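Local coordinates for probable ABC transporter extracellular-binding protein YckB (Bacillus subtilis, PDB 2IEE), which probably serves as the extracellular solute-binding lipoprotein of a binding-protein-dependent ABC transport system, at residues 17-28 with 62-70. Sequence-based numbering, arbitrary orientation.
Sequences IKDKGKIVVATS and GLKVEFKEM
With CG anti to its carbonyl carbon (chi1 -76°), Phe67 lays its ring alongside Val25, its CD1 4.0 Å from Val25 CB, while Thr27 CG2 comes obliquely to the same ring carbon. Over one face sits Val65 CG1, 3.4 Å above the ring plane and offset toward the rim; that methyl also meets Val25 CG2 at 3.8 Å. Val51 and Arg55 of helix 49-60 and Leu46 also touch this side chain. The other flat group, the carboxylate of Glu66, lies on the opposite surface of the sheet between two lysines: OE2 forms a salt bridge with Lys68 NZ at 3.0 Å, and OE1 a long one with Lys22 NZ at 3.7 Å. Lys22 bends at chi3 (70°) and runs side by side with the extended Lys64, Lys22 CE 3.5 Å from Lys64 CD, which brings the two ammonium groups close; Glu66 probably offsets part of that repulsion. Cutting Lys22 back to an alanine is likely to leave Glu66 OE1 without this distant partner and to remove the methylenes that lie along the Lys64 chain. Farther along this surface, Val24 CG1 packs on Lys68 CG, and the selenomethionine Met70 lays CE against Ala26 CB. Seven backbone hydrogen bonds join the two segments, from Lys64 N to Gly21 O at one end to Met70 N to Thr27 O at the other; Glu66 N to Ile23 O is nearly straight (173° at the hydrogen). Before the strands, Leu63 CD1 meets Ile17 CG2 at 3.8 Å, tying in helix 14-20. Strands 22-27 and 64-69 are parallel neighbours whose connection holds the hairpin 36-38/45-47 and then helix 49-60, a beta-alpha-beta crossover characteristic of the alpha/beta lobes of periplasmic-type solute-binding proteins.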
# COMPACT_ATOMS: atom_id res chain seq x y z
N ILE A 17 -18.45 -20.52 0.39
CA ILE A 17 -17.24 -20.28 1.18
C ILE A 17 -17.48 -20.78 2.59
O ILE A 17 -16.63 -21.45 3.18
CB ILE A 17 -16.91 -18.77 1.29
CG1 ILE A 17 -16.88 -18.14 -0.10
CG2 ILE A 17 -15.58 -18.58 1.99
CD1 ILE A 17 -15.98 -18.85 -1.08
N LYS A 18 -18.64 -20.44 3.13
CA LYS A 18 -19.03 -20.83 4.47
C LYS A 18 -19.08 -22.35 4.59
O LYS A 18 -18.74 -22.91 5.63
CB LYS A 18 -20.39 -20.23 4.83
CG LYS A 18 -20.87 -20.55 6.24
CD LYS A 18 -22.15 -19.78 6.57
CE LYS A 18 -22.65 -20.11 7.96
NZ LYS A 18 -23.85 -19.30 8.32
N ASP A 19 -19.50 -23.01 3.52
CA ASP A 19 -19.59 -24.47 3.53
C ASP A 19 -18.22 -25.12 3.56
O ASP A 19 -17.99 -26.06 4.33
CB ASP A 19 -20.39 -24.97 2.32
CG ASP A 19 -20.47 -26.48 2.27
OD1 ASP A 19 -20.70 -27.11 3.33
OD2 ASP A 19 -20.31 -27.05 1.17
N LYS A 20 -17.30 -24.63 2.74
CA LYS A 20 -15.95 -25.17 2.69
C LYS A 20 -15.17 -24.77 3.93
O LYS A 20 -14.25 -25.47 4.36
CB LYS A 20 -15.22 -24.67 1.45
CG LYS A 20 -15.86 -25.08 0.13
CD LYS A 20 -15.05 -24.57 -1.05
CE LYS A 20 -15.69 -24.97 -2.37
NZ LYS A 20 -14.92 -24.48 -3.55
N GLY A 21 -15.54 -23.63 4.51
CA GLY A 21 -14.84 -23.16 5.70
C GLY A 21 -13.53 -22.47 5.35
O GLY A 21 -12.72 -22.19 6.24
N LYS A 22 -13.32 -22.20 4.07
CA LYS A 22 -12.10 -21.53 3.63
C LYS A 22 -12.36 -20.54 2.51
O LYS A 22 -13.18 -20.78 1.62
CB LYS A 22 -11.07 -22.57 3.15
CG LYS A 22 -10.55 -23.48 4.25
CD LYS A 22 -9.57 -24.53 3.73
CE LYS A 22 -8.24 -23.92 3.29
NZ LYS A 22 -7.22 -24.96 2.97
N ILE A 23 -11.66 -19.41 2.56
CA ILE A 23 -11.79 -18.38 1.54
C ILE A 23 -10.45 -18.30 0.82
O ILE A 23 -9.40 -18.23 1.45
CB ILE A 23 -12.12 -17.00 2.16
CG1 ILE A 23 -12.22 -15.95 1.06
CG2 ILE A 23 -11.05 -16.61 3.17
CD1 ILE A 23 -12.72 -14.61 1.56
N VAL A 24 -10.50 -18.34 -0.51
CA VAL A 24 -9.29 -18.27 -1.32
C VAL A 24 -9.00 -16.82 -1.65
O VAL A 24 -9.85 -16.12 -2.21
CB VAL A 24 -9.47 -19.07 -2.64
CG1 VAL A 24 -8.17 -19.13 -3.40
CG2 VAL A 24 -9.96 -20.47 -2.32
N VAL A 25 -7.81 -16.35 -1.30
CA VAL A 25 -7.46 -14.96 -1.54
C VAL A 25 -6.13 -14.79 -2.27
O VAL A 25 -5.11 -15.35 -1.87
CB VAL A 25 -7.39 -14.16 -0.21
CG1 VAL A 25 -7.22 -12.67 -0.49
CG2 VAL A 25 -8.65 -14.41 0.61
N ALA A 26 -6.15 -13.99 -3.33
CA ALA A 26 -4.95 -13.74 -4.10
C ALA A 26 -4.21 -12.54 -3.52
O ALA A 26 -4.82 -11.57 -3.06
CB ALA A 26 -5.31 -13.47 -5.56
N THR A 27 -2.89 -12.63 -3.53
CA THR A 27 -2.02 -11.57 -3.04
C THR A 27 -0.66 -11.83 -3.67
O THR A 27 -0.38 -12.94 -4.12
CB THR A 27 -1.91 -11.59 -1.50
OG1 THR A 27 -1.24 -10.41 -1.06
CG2 THR A 27 -1.15 -12.82 -1.04
N SER A 28 0.18 -10.80 -3.73
CA SER A 28 1.49 -10.95 -4.35
C SER A 28 2.61 -11.44 -3.44
O SER A 28 3.40 -12.29 -3.83
CB SER A 28 1.90 -9.62 -4.99
OG SER A 28 2.10 -8.62 -4.01
N GLY A 62 -15.29 -17.45 11.14
CA GLY A 62 -15.11 -18.89 11.24
C GLY A 62 -14.49 -19.51 10.00
O GLY A 62 -14.74 -20.67 9.69
N LEU A 63 -13.66 -18.75 9.30
CA LEU A 63 -13.03 -19.26 8.08
C LEU A 63 -11.51 -19.28 8.13
O LEU A 63 -10.88 -18.52 8.85
CB LEU A 63 -13.45 -18.42 6.87
CG LEU A 63 -14.93 -18.17 6.59
CD1 LEU A 63 -15.04 -17.17 5.45
CD2 LEU A 63 -15.64 -19.47 6.24
N LYS A 64 -10.95 -20.18 7.33
CA LYS A 64 -9.51 -20.32 7.19
C LYS A 64 -9.22 -19.61 5.87
O LYS A 64 -10.11 -19.49 5.02
CB LYS A 64 -9.15 -21.80 7.08
CG LYS A 64 -7.69 -22.11 6.78
CD LYS A 64 -7.48 -23.62 6.73
CE LYS A 64 -6.04 -23.99 6.41
NZ LYS A 64 -5.83 -25.47 6.43
N VAL A 65 -8.00 -19.12 5.70
CA VAL A 65 -7.67 -18.43 4.47
C VAL A 65 -6.66 -19.19 3.64
O VAL A 65 -5.68 -19.72 4.16
CB VAL A 65 -7.10 -17.03 4.75
CG1 VAL A 65 -6.90 -16.29 3.44
CG2 VAL A 65 -8.02 -16.27 5.67
N GLU A 66 -6.92 -19.26 2.34
CA GLU A 66 -6.01 -19.93 1.43
C GLU A 66 -5.45 -18.83 0.53
O GLU A 66 -6.11 -18.38 -0.40
CB GLU A 66 -6.76 -20.96 0.59
CG GLU A 66 -5.85 -22.00 -0.04
CD GLU A 66 -6.62 -22.98 -0.90
OE1 GLU A 66 -7.68 -23.47 -0.43
OE2 GLU A 66 -6.17 -23.27 -2.03
N PHE A 67 -4.24 -18.39 0.83
CA PHE A 67 -3.60 -17.34 0.05
C PHE A 67 -2.92 -17.88 -1.20
O PHE A 67 -2.03 -18.73 -1.12
CB PHE A 67 -2.58 -16.60 0.91
CG PHE A 67 -3.20 -15.64 1.89
CD1 PHE A 67 -3.81 -14.47 1.45
CD2 PHE A 67 -3.17 -15.90 3.26
CE1 PHE A 67 -4.39 -13.58 2.35
CE2 PHE A 67 -3.75 -15.02 4.18
CZ PHE A 67 -4.36 -13.86 3.72
N LYS A 68 -3.35 -17.39 -2.35
CA LYS A 68 -2.77 -17.79 -3.62
C LYS A 68 -1.88 -16.65 -4.08
O LYS A 68 -2.36 -15.56 -4.40
CB LYS A 68 -3.87 -18.04 -4.66
CG LYS A 68 -4.72 -19.28 -4.39
CD LYS A 68 -3.87 -20.55 -4.37
CE LYS A 68 -4.73 -21.78 -4.15
NZ LYS A 68 -3.92 -23.02 -4.03
N GLU A 69 -0.58 -16.90 -4.11
CA GLU A 69 0.38 -15.90 -4.53
C GLU A 69 0.51 -15.85 -6.04
O GLU A 69 0.70 -16.87 -6.69
CB GLU A 69 1.74 -16.21 -3.90
CG GLU A 69 1.71 -16.15 -2.38
CD GLU A 69 3.03 -16.54 -1.76
OE1 GLU A 69 4.08 -16.12 -2.29
OE2 GLU A 69 3.02 -17.27 -0.75
N MSE A 70 0.39 -14.64 -6.59
CA MSE A 70 0.48 -14.42 -8.03
C MSE A 70 0.75 -12.95 -8.32
O MSE A 70 0.58 -12.09 -7.45
CB MSE A 70 -0.83 -14.85 -8.70
CG MSE A 70 -2.05 -14.08 -8.21
SE MSE A 70 -3.70 -14.57 -9.07
CE MSE A 70 -4.10 -16.16 -8.04